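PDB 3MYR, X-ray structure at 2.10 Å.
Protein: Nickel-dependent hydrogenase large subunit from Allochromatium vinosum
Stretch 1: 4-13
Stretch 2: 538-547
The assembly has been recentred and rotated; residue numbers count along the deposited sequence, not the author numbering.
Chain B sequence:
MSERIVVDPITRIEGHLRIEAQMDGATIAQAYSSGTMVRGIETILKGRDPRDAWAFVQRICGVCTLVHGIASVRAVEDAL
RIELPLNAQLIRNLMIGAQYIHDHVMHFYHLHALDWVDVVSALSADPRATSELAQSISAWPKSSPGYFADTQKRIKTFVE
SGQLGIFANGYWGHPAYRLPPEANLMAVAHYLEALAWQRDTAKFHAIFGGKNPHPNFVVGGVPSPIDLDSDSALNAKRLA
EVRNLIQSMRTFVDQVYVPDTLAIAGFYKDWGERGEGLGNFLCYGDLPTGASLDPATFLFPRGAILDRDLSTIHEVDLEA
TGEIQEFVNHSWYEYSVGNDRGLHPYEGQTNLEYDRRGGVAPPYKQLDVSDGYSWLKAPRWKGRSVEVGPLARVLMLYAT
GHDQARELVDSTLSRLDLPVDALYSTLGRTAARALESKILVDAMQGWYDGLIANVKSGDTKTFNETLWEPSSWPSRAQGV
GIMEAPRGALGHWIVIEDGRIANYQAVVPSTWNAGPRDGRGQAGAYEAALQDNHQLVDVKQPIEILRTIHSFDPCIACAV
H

Stretch 1 4-13: RIVVDPITRI
Stretch 2 (538-547) DVKQPIEILR

How do the two stretches lie against each other? The first stretch runs as a strand through Ile-5, Val-6 and Val-7 and is loop by Thr-11, with a cis peptide before Pro-9. The second begins with a type I turn from Asp-538 to Gln-541, then enters a helix at Ile-543 with Pro-542 as N-cap. Both advance in the same direction: CA of Ile-5 is 7.0 Å from CA of Val-539, CA of Val-7 is 8.0 Å from CA of Pro-542, and CA of Ile-10 is 7.6 Å from CA of Leu-546. No hydrogen bond crosses; the 355 Å² buried is closed by side chains.

What does Leu-546, the residue most covered, meet? Its CB points toward the first stretch, with chi1 m and chi2 t. Leu-546 CD2 lies 4.0 Å from CD1 of Ile-10, an m,m rotamer whose CB points sideways but whose end comes nearer. Leu-546 CD1 lies 4.1 Å from NH2 of Arg-12, oblique to a guanidinium whose nitrogens are hydrogen-bonded elsewhere in the structure; the methyl, which cannot hydrogen-bond, makes only van der Waals contact.

How does the strand use its alternation? Ile-5 and Val-7 point toward the second stretch and Val-6 points away. Ile-5, m,m, brings CD1 to 3.8 Å from CB of Val-539 (chi1 m). Val-7, with chi1 near 8°, off the usual wells, sets CG1 4.0 Å from CD1 of Ile-545 (chi1 m, chi2 t) and 4.2 Å from CG of Pro-542, whose ring is C-gamma endo.

What holds the second backbone in shape? Gln-541 N donates to Asp-538 O at 2.9 Å, closing the turn, while Lys-540 N reaches Asp-538 OD2 at 2.9 Å. Leu-546 N bonds Pro-542 O at 3.3 Å, and Arg-547 N bonds Ile-543 O at 3.0 Å, fixing the helical turn that presents Ile-545 and Leu-546.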

# COMPACT_ATOMS: atom_id res chain seq x y z
N ARG B 4 4.93 -24.49 -18.27
CA ARG B 4 4.24 -24.00 -17.11
C ARG B 4 2.96 -23.27 -17.39
O ARG B 4 2.84 -22.56 -18.34
CB ARG B 4 5.15 -23.10 -16.31
CG ARG B 4 6.06 -23.77 -15.39
CD ARG B 4 6.97 -22.78 -14.79
NE ARG B 4 8.25 -23.28 -15.03
CZ ARG B 4 9.21 -22.75 -15.75
NH1 ARG B 4 9.16 -21.57 -16.26
NH2 ARG B 4 10.26 -23.48 -15.91
N ILE B 5 2.01 -23.41 -16.51
CA ILE B 5 0.81 -22.54 -16.49
C ILE B 5 1.23 -21.13 -15.99
O ILE B 5 2.13 -21.01 -15.12
CB ILE B 5 -0.23 -23.21 -15.58
CG1 ILE B 5 -0.73 -24.53 -16.27
CG2 ILE B 5 -1.34 -22.29 -15.19
CD1 ILE B 5 -1.29 -24.36 -17.65
N VAL B 6 0.69 -20.09 -16.61
CA VAL B 6 1.12 -18.74 -16.31
C VAL B 6 -0.08 -17.92 -15.84
O VAL B 6 -1.11 -17.88 -16.52
CB VAL B 6 1.78 -18.06 -17.54
CG1 VAL B 6 2.04 -16.52 -17.27
CG2 VAL B 6 3.09 -18.79 -17.94
N VAL B 7 0.03 -17.25 -14.70
CA VAL B 7 -0.89 -16.17 -14.38
C VAL B 7 -0.23 -14.81 -14.19
O VAL B 7 0.49 -14.56 -13.21
CB VAL B 7 -1.97 -16.59 -13.34
CG1 VAL B 7 -1.80 -17.98 -12.68
CG2 VAL B 7 -2.94 -15.52 -12.78
N ASP B 8 -0.44 -13.98 -15.21
CA ASP B 8 0.22 -12.69 -15.31
C ASP B 8 -0.72 -11.80 -16.14
O ASP B 8 -0.93 -12.06 -17.30
CB ASP B 8 1.56 -12.91 -16.01
CG ASP B 8 2.41 -11.68 -16.05
OD1 ASP B 8 3.62 -11.79 -16.41
OD2 ASP B 8 1.87 -10.57 -15.80
N PRO B 9 -1.30 -10.74 -15.55
CA PRO B 9 -1.04 -10.24 -14.18
C PRO B 9 -1.86 -10.99 -13.14
O PRO B 9 -2.99 -11.36 -13.38
CB PRO B 9 -1.55 -8.78 -14.23
CG PRO B 9 -2.62 -8.76 -15.37
CD PRO B 9 -2.20 -9.88 -16.34
N ILE B 10 -1.32 -11.14 -11.96
CA ILE B 10 -2.14 -11.35 -10.79
C ILE B 10 -2.81 -9.99 -10.55
O ILE B 10 -2.14 -8.98 -10.35
CB ILE B 10 -1.22 -11.73 -9.56
CG1 ILE B 10 -0.46 -13.06 -9.89
CG2 ILE B 10 -2.06 -11.94 -8.23
CD1 ILE B 10 -1.40 -14.29 -9.84
N THR B 11 -4.12 -9.98 -10.48
CA THR B 11 -4.82 -8.75 -10.12
C THR B 11 -5.31 -8.80 -8.66
O THR B 11 -5.16 -9.80 -7.97
CB THR B 11 -6.00 -8.53 -11.06
OG1 THR B 11 -6.88 -9.67 -10.96
CG2 THR B 11 -5.48 -8.42 -12.57
N ARG B 12 -5.91 -7.71 -8.20
CA ARG B 12 -6.34 -7.62 -6.82
C ARG B 12 -5.19 -7.87 -5.87
O ARG B 12 -5.36 -8.52 -4.84
CB ARG B 12 -7.55 -8.52 -6.55
CG ARG B 12 -8.81 -7.76 -7.03
CD ARG B 12 -10.09 -8.56 -6.82
NE ARG B 12 -10.10 -9.82 -7.58
CZ ARG B 12 -10.11 -11.05 -7.05
NH1 ARG B 12 -10.07 -11.28 -5.73
NH2 ARG B 12 -10.23 -12.11 -7.85
N ILE B 13 -4.01 -7.39 -6.27
CA ILE B 13 -2.93 -7.14 -5.34
C ILE B 13 -2.46 -5.72 -5.60
O ILE B 13 -2.97 -5.01 -6.50
CB ILE B 13 -1.72 -8.14 -5.60
CG1 ILE B 13 -1.15 -7.94 -7.03
CG2 ILE B 13 -2.17 -9.54 -5.48
CD1 ILE B 13 0.24 -8.59 -7.25
N ASP B 538 -9.43 -25.79 -13.23
CA ASP B 538 -9.37 -25.23 -14.57
C ASP B 538 -8.26 -24.16 -14.68
O ASP B 538 -8.35 -23.08 -14.09
CB ASP B 538 -10.73 -24.65 -14.92
CG ASP B 538 -10.78 -23.96 -16.29
OD1 ASP B 538 -11.88 -23.43 -16.62
OD2 ASP B 538 -9.75 -23.85 -16.98
N VAL B 539 -7.22 -24.46 -15.46
CA VAL B 539 -6.07 -23.59 -15.56
C VAL B 539 -6.36 -22.23 -16.16
O VAL B 539 -5.57 -21.29 -15.96
CB VAL B 539 -4.84 -24.26 -16.24
CG1 VAL B 539 -4.40 -25.51 -15.41
CG2 VAL B 539 -5.10 -24.62 -17.77
N LYS B 540 -7.50 -22.08 -16.80
CA LYS B 540 -7.91 -20.78 -17.35
C LYS B 540 -8.67 -19.89 -16.39
O LYS B 540 -9.00 -18.77 -16.74
CB LYS B 540 -8.79 -21.01 -18.58
CG LYS B 540 -8.03 -21.80 -19.66
CD LYS B 540 -8.51 -21.48 -21.08
CE LYS B 540 -7.70 -22.33 -22.10
NZ LYS B 540 -8.06 -22.09 -23.56
N GLN B 541 -9.07 -20.47 -15.25
CA GLN B 541 -9.79 -19.77 -14.19
C GLN B 541 -9.15 -20.26 -12.89
O GLN B 541 -9.76 -21.01 -12.12
CB GLN B 541 -11.31 -20.12 -14.20
CG GLN B 541 -12.05 -19.76 -15.51
CD GLN B 541 -13.60 -19.65 -15.35
OE1 GLN B 541 -14.20 -20.23 -14.48
NE2 GLN B 541 -14.21 -18.81 -16.15
N PRO B 542 -7.89 -19.86 -12.65
CA PRO B 542 -7.09 -20.40 -11.54
C PRO B 542 -7.48 -19.75 -10.18
O PRO B 542 -6.64 -19.21 -9.48
CB PRO B 542 -5.68 -20.01 -11.97
CG PRO B 542 -5.92 -18.56 -12.47
CD PRO B 542 -7.14 -18.80 -13.38
N ILE B 543 -8.76 -19.78 -9.84
CA ILE B 543 -9.21 -19.22 -8.60
C ILE B 543 -8.48 -19.83 -7.38
O ILE B 543 -8.30 -19.15 -6.40
CB ILE B 543 -10.71 -19.39 -8.52
CG1 ILE B 543 -11.32 -18.56 -7.39
CG2 ILE B 543 -11.06 -20.86 -8.41
CD1 ILE B 543 -12.86 -18.34 -7.58
N GLU B 544 -7.97 -21.06 -7.48
CA GLU B 544 -7.34 -21.64 -6.31
C GLU B 544 -6.00 -21.01 -6.06
O GLU B 544 -5.56 -20.90 -4.93
CB GLU B 544 -7.15 -23.15 -6.46
CG GLU B 544 -8.48 -23.97 -6.71
CD GLU B 544 -8.86 -24.14 -8.19
OE1 GLU B 544 -9.59 -25.11 -8.51
OE2 GLU B 544 -8.47 -23.32 -9.05
N ILE B 545 -5.30 -20.62 -7.12
CA ILE B 545 -4.04 -19.91 -6.96
C ILE B 545 -4.31 -18.54 -6.29
O ILE B 545 -3.64 -18.17 -5.31
CB ILE B 545 -3.34 -19.77 -8.32
CG1 ILE B 545 -2.68 -21.10 -8.68
CG2 ILE B 545 -2.27 -18.63 -8.27
CD1 ILE B 545 -2.01 -21.11 -10.14
N LEU B 546 -5.32 -17.83 -6.80
CA LEU B 546 -5.62 -16.50 -6.34
C LEU B 546 -5.98 -16.55 -4.86
O LEU B 546 -5.59 -15.70 -4.12
CB LEU B 546 -6.76 -15.89 -7.16
CG LEU B 546 -6.49 -15.70 -8.67
CD1 LEU B 546 -7.70 -15.02 -9.33
CD2 LEU B 546 -5.25 -14.89 -8.93
N ARG B 547 -6.81 -17.51 -4.45
CA ARG B 547 -7.22 -17.52 -3.04
C ARG B 547 -6.02 -17.52 -2.11
O ARG B 547 -6.01 -16.79 -1.15
CB ARG B 547 -8.08 -18.77 -2.74
CG ARG B 547 -9.47 -18.61 -3.16
CD ARG B 547 -10.28 -19.91 -3.03
NE ARG B 547 -11.62 -19.64 -3.46
CZ ARG B 547 -12.67 -20.44 -3.32
NH1 ARG B 547 -12.54 -21.66 -2.83
NH2 ARG B 547 -13.84 -20.01 -3.73